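Local atomic coordinates of lovastatin nonaketide synthase, polyketide synthase component (Aspergillus terreus, PDB entry 7CPX), a protein that builds the nonaketide backbone of the cholesterol-lowering drug lovastatin, condensing, methylating and reducing malonyl-derived units through a set of linked catalytic domains. Residues A[43-48]-A[70-75]; A[64-69]-A[226-231]. The protein carries 2 engineered substitutions. All coordinates share one frame; numbering follows the deposited sequence.

Contact 1 (A[43-48]-A[70-75])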
loop_
_atom_site.group_PDB
_atom_site.type_symbol
_atom_site.label_atom_id
_atom_site.label_comp_id
_atom_site.label_asym_id
_atom_site.label_seq_id
_atom_site.Cartn_x
_atom_site.Cartn_y
_atom_site.Cartn_z
ATOM N N ARG A 43 -0.386 29.280 -11.742
ATOM C CA ARG A 43 -0.225 27.861 -11.464
ATOM C C ARG A 43 -1.242 27.423 -10.420
ATOM O O ARG A 43 -1.537 28.155 -9.471
ATOM C CB ARG A 43 1.193 27.579 -10.970
ATOM C CG ARG A 43 1.651 26.139 -11.138
ATOM C CD ARG A 43 2.224 25.898 -12.524
ATOM N NE ARG A 43 2.886 24.603 -12.623
ATOM C CZ ARG A 43 3.590 24.200 -13.672
ATOM N NH1 ARG A 43 3.749 24.971 -14.737
ATOM N NH2 ARG A 43 4.149 22.994 -13.655
ATOM N N ILE A 44 -1.790 26.227 -10.604
ATOM C CA ILE A 44 -2.785 25.692 -9.679
ATOM C C ILE A 44 -2.195 25.730 -8.273
ATOM O O ILE A 44 -1.236 24.998 -7.992
ATOM C CB ILE A 44 -3.204 24.263 -10.054
ATOM C CG1 ILE A 44 -3.606 24.173 -11.530
ATOM C CG2 ILE A 44 -4.355 23.818 -9.176
ATOM C CD1 ILE A 44 -4.678 25.145 -11.939
ATOM N N PRO A 45 -2.720 26.552 -7.364
ATOM C CA PRO A 45 -2.123 26.630 -6.027
ATOM C C PRO A 45 -2.139 25.279 -5.332
ATOM O O PRO A 45 -3.087 24.501 -5.459
ATOM C CB PRO A 45 -3.007 27.650 -5.299
ATOM C CG PRO A 45 -3.660 28.435 -6.376
ATOM C CD PRO A 45 -3.850 27.485 -7.512
ATOM N N LYS A 46 -1.068 25.004 -4.584
ATOM C CA LYS A 46 -0.997 23.755 -3.836
ATOM C C LYS A 46 -2.116 23.667 -2.809
ATOM O O LYS A 46 -2.493 22.567 -2.393
ATOM C CB LYS A 46 0.364 23.632 -3.154
ATOM C CG LYS A 46 1.543 23.742 -4.108
ATOM C CD LYS A 46 2.862 23.792 -3.357
ATOM C CE LYS A 46 4.024 24.074 -4.295
ATOM N NZ LYS A 46 5.316 24.209 -3.565
ATOM N N GLU A 47 -2.659 24.813 -2.392
ATOM C CA GLU A 47 -3.784 24.803 -1.465
ATOM C C GLU A 47 -4.993 24.108 -2.076
ATOM O O GLU A 47 -5.814 23.538 -1.350
ATOM C CB GLU A 47 -4.141 26.232 -1.061
ATOM C CG GLU A 47 -2.993 26.998 -0.426
ATOM C CD GLU A 47 -3.358 28.433 -0.099
ATOM O OE1 GLU A 47 -4.504 28.835 -0.384
ATOM O OE2 GLU A 47 -2.497 29.158 0.441
ATOM N N ARG A 48 -5.118 24.147 -3.402
ATOM C CA ARG A 48 -6.211 23.477 -4.097
ATOM C C ARG A 48 -5.825 22.042 -4.438
ATOM O O ARG A 48 -6.447 21.089 -3.961
ATOM C CB ARG A 48 -6.572 24.254 -5.369
ATOM C CG ARG A 48 -6.487 25.765 -5.221
ATOM C CD ARG A 48 -7.413 26.266 -4.133
ATOM N NE ARG A 48 -8.799 25.963 -4.458
ATOM C CZ ARG A 48 -9.565 26.721 -5.229
ATOM N NH1 ARG A 48 -9.123 27.858 -5.741
ATOM N NH2 ARG A 48 -10.804 26.324 -5.500
ATOM N N ALA A 70 -4.461 27.825 -14.471
ATOM C CA ALA A 70 -5.891 28.081 -14.481
ATOM C C ALA A 70 -6.135 29.468 -13.916
ATOM O O ALA A 70 -5.317 30.007 -13.165
ATOM C CB ALA A 70 -6.660 27.033 -13.675
ATOM N N TYR A 71 -7.278 30.040 -14.291
ATOM C CA TYR A 71 -7.717 31.325 -13.757
ATOM C C TYR A 71 -8.432 31.044 -12.438
ATOM O O TYR A 71 -9.661 30.987 -12.347
ATOM C CB TYR A 71 -8.605 32.046 -14.760
ATOM C CG TYR A 71 -7.904 32.416 -16.051
ATOM C CD1 TYR A 71 -7.521 31.444 -16.961
ATOM C CD2 TYR A 71 -7.635 33.740 -16.363
ATOM C CE1 TYR A 71 -6.887 31.777 -18.140
ATOM C CE2 TYR A 71 -7.002 34.083 -17.540
ATOM C CZ TYR A 71 -6.631 33.100 -18.427
ATOM O OH TYR A 71 -5.997 33.439 -19.600
ATOM N N VAL A 72 -7.632 30.855 -11.402
ATOM C CA VAL A 72 -8.100 30.384 -10.105
ATOM C C VAL A 72 -8.494 31.570 -9.239
ATOM O O VAL A 72 -7.913 32.657 -9.325
ATOM C CB VAL A 72 -7.013 29.529 -9.420
ATOM C CG1 VAL A 72 -7.510 28.988 -8.094
ATOM C CG2 VAL A 72 -6.580 28.389 -10.327
ATOM N N LEU A 73 -9.499 31.358 -8.393
ATOM C CA LEU A 73 -9.888 32.370 -7.423
ATOM C C LEU A 73 -8.802 32.537 -6.370
ATOM O O LEU A 73 -8.183 31.564 -5.929
ATOM C CB LEU A 73 -11.207 31.989 -6.752
ATOM C CG LEU A 73 -12.412 31.816 -7.676
ATOM C CD1 LEU A 73 -13.633 31.383 -6.889
ATOM C CD2 LEU A 73 -12.697 33.096 -8.427
ATOM N N GLN A 74 -8.574 33.784 -5.960
ATOM C CA GLN A 74 -7.588 34.104 -4.940
ATOM C C GLN A 74 -8.183 34.100 -3.538
ATOM O O GLN A 74 -7.645 34.762 -2.643
ATOM C CB GLN A 74 -6.946 35.461 -5.239
ATOM C CG GLN A 74 -6.050 35.470 -6.470
ATOM C CD GLN A 74 -6.822 35.290 -7.762
ATOM O OE1 GLN A 74 -8.036 35.483 -7.807
ATOM N NE2 GLN A 74 -6.118 34.911 -8.823
ATOM N N ASP A 75 -9.278 33.373 -3.331
ATOM C CA ASP A 75 -9.951 33.300 -2.046
ATOM C C ASP A 75 -9.952 31.862 -1.547
ATOM O O ASP A 75 -9.955 30.913 -2.336
ATOM C CB ASP A 75 -11.393 33.816 -2.148
ATOM C CG ASP A 75 -12.091 33.871 -0.804
ATOM O OD1 ASP A 75 -11.440 33.577 0.221
ATOM O OD2 ASP A 75 -13.294 34.208 -0.771
#

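Contact 2 (A[64-69]-A[226-231])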
loop_
_atom_site.group_PDB
_atom_site.type_symbol
_atom_site.label_atom_id
_atom_site.label_comp_id
_atom_site.label_asym_id
_atom_site.label_seq_id
_atom_site.Cartn_x
_atom_site.Cartn_y
_atom_site.Cartn_z
ATOM N N ARG A 64 -2.393 12.270 -15.872
ATOM C CA ARG A 64 -1.676 13.535 -15.867
ATOM C C ARG A 64 -2.495 14.573 -16.620
ATOM O O ARG A 64 -3.455 14.249 -17.325
ATOM C CB ARG A 64 -0.287 13.416 -16.505
ATOM C CG ARG A 64 0.583 12.304 -15.953
ATOM C CD ARG A 64 1.084 12.583 -14.548
ATOM N NE ARG A 64 2.034 11.560 -14.125
ATOM C CZ ARG A 64 3.329 11.573 -14.413
ATOM N NH1 ARG A 64 3.879 12.571 -15.085
ATOM N NH2 ARG A 64 4.090 10.555 -14.024
ATOM N N THR A 65 -2.101 15.833 -16.464
ATOM C CA THR A 65 -2.722 16.939 -17.178
ATOM C C THR A 65 -1.629 17.843 -17.725
ATOM O O THR A 65 -0.674 18.163 -17.013
ATOM C CB THR A 65 -3.660 17.737 -16.265
ATOM O OG1 THR A 65 -4.271 18.798 -17.009
ATOM C CG2 THR A 65 -2.896 18.323 -15.089
ATOM N N ASN A 66 -1.771 18.251 -18.981
ATOM C CA ASN A 66 -0.807 19.137 -19.618
ATOM C C ASN A 66 -1.095 20.607 -19.352
ATOM O O ASN A 66 -0.336 21.464 -19.817
ATOM C CB ASN A 66 -0.773 18.887 -21.127
ATOM C CG ASN A 66 -2.120 19.103 -21.785
ATOM O OD1 ASN A 66 -3.156 19.094 -21.121
ATOM N ND2 ASN A 66 -2.112 19.292 -23.099
ATOM N N ALA A 67 -2.163 20.918 -18.617
ATOM C CA ALA A 67 -2.554 22.291 -18.312
ATOM C C ALA A 67 -2.340 22.549 -16.827
ATOM O O ALA A 67 -3.279 22.421 -16.027
ATOM C CB ALA A 67 -4.013 22.539 -18.701
ATOM N N PRO A 68 -1.130 22.912 -16.401
ATOM C CA PRO A 68 -0.886 23.196 -14.984
ATOM C C PRO A 68 -1.279 24.597 -14.542
ATOM O O PRO A 68 -0.923 24.994 -13.430
ATOM C CB PRO A 68 0.631 22.998 -14.866
ATOM C CG PRO A 68 1.145 23.430 -16.187
ATOM C CD PRO A 68 0.105 23.013 -17.197
ATOM N N TYR A 69 -1.992 25.346 -15.377
ATOM C CA TYR A 69 -2.417 26.697 -15.057
ATOM C C TYR A 69 -3.934 26.784 -15.103
ATOM O O TYR A 69 -4.612 25.937 -15.692
ATOM C CB TYR A 69 -1.823 27.720 -16.029
ATOM C CG TYR A 69 -0.329 27.609 -16.218
ATOM C CD1 TYR A 69 0.549 28.208 -15.327
ATOM C CD2 TYR A 69 0.202 26.914 -17.291
ATOM C CE1 TYR A 69 1.914 28.112 -15.497
ATOM C CE2 TYR A 69 1.566 26.812 -17.471
ATOM C CZ TYR A 69 2.418 27.412 -16.571
ATOM O OH TYR A 69 3.780 27.313 -16.747
ATOM N N LEU A 226 -7.860 20.977 -22.834
ATOM C CA LEU A 226 -7.261 22.082 -22.106
ATOM C C LEU A 226 -6.091 22.676 -22.879
ATOM O O LEU A 226 -5.489 22.037 -23.746
ATOM C CB LEU A 226 -6.787 21.631 -20.725
ATOM C CG LEU A 226 -7.841 20.991 -19.825
ATOM C CD1 LEU A 226 -7.306 20.820 -18.417
ATOM C CD2 LEU A 226 -9.121 21.809 -19.810
ATOM N N SER A 227 -5.771 23.920 -22.547
ATOM C CA SER A 227 -4.652 24.606 -23.172
ATOM C C SER A 227 -3.372 24.304 -22.402
ATOM O O SER A 227 -3.256 24.704 -21.238
ATOM C CB SER A 227 -4.898 26.109 -23.198
ATOM O OG SER A 227 -3.769 26.803 -23.695
ATOM N N PRO A 228 -2.396 23.612 -22.996
ATOM C CA PRO A 228 -1.129 23.405 -22.278
ATOM C C PRO A 228 -0.441 24.705 -21.910
ATOM O O PRO A 228 0.208 24.779 -20.859
ATOM C CB PRO A 228 -0.296 22.572 -23.261
ATOM C CG PRO A 228 -0.910 22.814 -24.593
ATOM C CD PRO A 228 -2.369 23.003 -24.336
ATOM N N SER A 229 -0.567 25.736 -22.747
ATOM C CA SER A 229 -0.024 27.045 -22.405
ATOM C C SER A 229 -0.721 27.653 -21.198
ATOM O O SER A 229 -0.173 28.570 -20.577
ATOM C CB SER A 229 -0.140 27.992 -23.600
ATOM O OG SER A 229 -1.488 28.119 -24.019
ATOM N N GLY A 230 -1.910 27.168 -20.854
ATOM C CA GLY A 230 -2.616 27.653 -19.688
ATOM C C GLY A 230 -3.480 28.868 -19.918
ATOM O O GLY A 230 -3.860 29.529 -18.944
ATOM N N ARG A 231 -3.804 29.191 -21.168
ATOM C CA ARG A 231 -4.622 30.353 -21.479
ATOM C C ARG A 231 -5.519 30.046 -22.667
ATOM O O ARG A 231 -5.090 29.407 -23.631
ATOM C CB ARG A 231 -3.751 31.579 -21.774
ATOM C CG ARG A 231 -2.932 32.030 -20.581
ATOM C CD ARG A 231 -2.079 33.239 -20.903
ATOM N NE ARG A 231 -1.274 33.649 -19.758
ATOM C CZ ARG A 231 -0.123 33.090 -19.411
ATOM N NH1 ARG A 231 0.393 32.082 -20.097
ATOM N NH2 ARG A 231 0.526 33.550 -18.345
#

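Contact 1 (A[43-48]-A[70-75])
Val72 packs its two methyl groups against three side chains of residues 43-48, those of Ile44, Pro45 and Arg48, in the N-terminal part of the thiolase-like ketosynthase fold. It is a compact example of two loops packed mainly around one branched side chain. CG1 is anti to the backbone N (chi1 -178°), which leaves CG2 beside that N; the branches share Pro45 and differ in their second neighbour, Ile44 for CG2 and Arg48 for CG1. Pro45 and Val72 meet tip to tip, with ring atom CD of Pro45 4.0 Å from both CG1 and CG2 of Val72. CG2 also faces the end of Ile44, whose CD1 is 4.1 Å away and also lies against the CB methyl of Ala70. The helix 214-222 completes this apolar patch, since its Phe217 touches both Ile44 and Ala70.

CG1 also meets the guanidinium of Arg48, where NH1 is the nearest atom and the approach is oblique; the two side chains slide past each other in opposite directions. The Arg48 chain is bent at chi2 and chi3, which folds it back rather than letting it extend. The charge is met outside the two segments: Arg48 NH2 forms a salt bridge with Glu246, whose other carboxylate oxygen accepts the backbone N-H of Leu73. One acid thus ties the buried arginine to the backbone of 70-75.

No hydrogen bond joins the two segments directly. An inverse gamma turn is centred on Tyr71, and Arg48 N bonds to Pro45 O. At the guanidinium edge, near its plane, Leu73 O lies 3.8 Å from Arg48 NH1.

Contact 2 (A[64-69]-A[226-231])
Leu226 begins the contact by packing on Ala67, with CB of Leu226 3.6 Å from CB of Ala67. Its CD1 reaches past this methyl toward OG1 of Thr65, and the leucine and threonine side chains cross obliquely. Ser227 follows with its side chain directed away from residues 64-69, where Asp240 takes up its hydroxyl; its carbonyl oxygen instead lies 3.4 Å from CB of Ala67. That same oxygen accepts Gly230 N, closing a type I beta turn from Ser227 to Gly230.

Pro228, the first corner of the turn, lies side by side with Asn66, both side chains pointing the same way. Pro228 CA makes a CA-H...O contact of 3.2 Å with Asn66 O, while CB of the proline ring is 3.8 Å from Asn66 ND2. A chi1 of 59° places Asn66 CG between the backbone N and the carbonyl carbon; the amide oxygen beyond it is hydrogen-bonded to Ser221. Ser229, the second corner, has its hydroxyl hydrogen-bonded to Asp240 as well, and its carbonyl oxygen is 3.7 Å from CD2 of Tyr69.

Gly230 has a positive phi of 87°, a conformation glycine adopts readily, and having no side chain lets its CA sit 3.7 Å from Tyr69 CB. Pro228 O lies at the edge of the same ring. Arg231 leaves the turn and pairs with Asp39. The residue just before the turn, Leu226, places this contact near the ketosynthase active site: its side chain is about 7 Å from that of His367 and about 9 Å from that of Cys181, both predicted catalytic residues of this thiolase-fold domain.

In the fold
From the N terminus, the chain passes strand 42-43 and residues 43-48, loops out, and returns through 64-69 into strand 69-70, then runs on as the loop 70-75. Contact 1 closes this short loop. Contact 2 begins inside it and closes a far longer one, reaching 226-231 after helix 214-222, so the two cross rather than nest. Their junction is the small antiparallel pairing of strands 42-43 and 69-70, where Ile44 N probably donates a hydrogen bond to Pro68 O. Segments 64-69 and 70-75 are continuous, one run of chain serving both contacts. Together they tie the early loops to the region between helix 214-222 and strand 247-255, all within the ketosynthase.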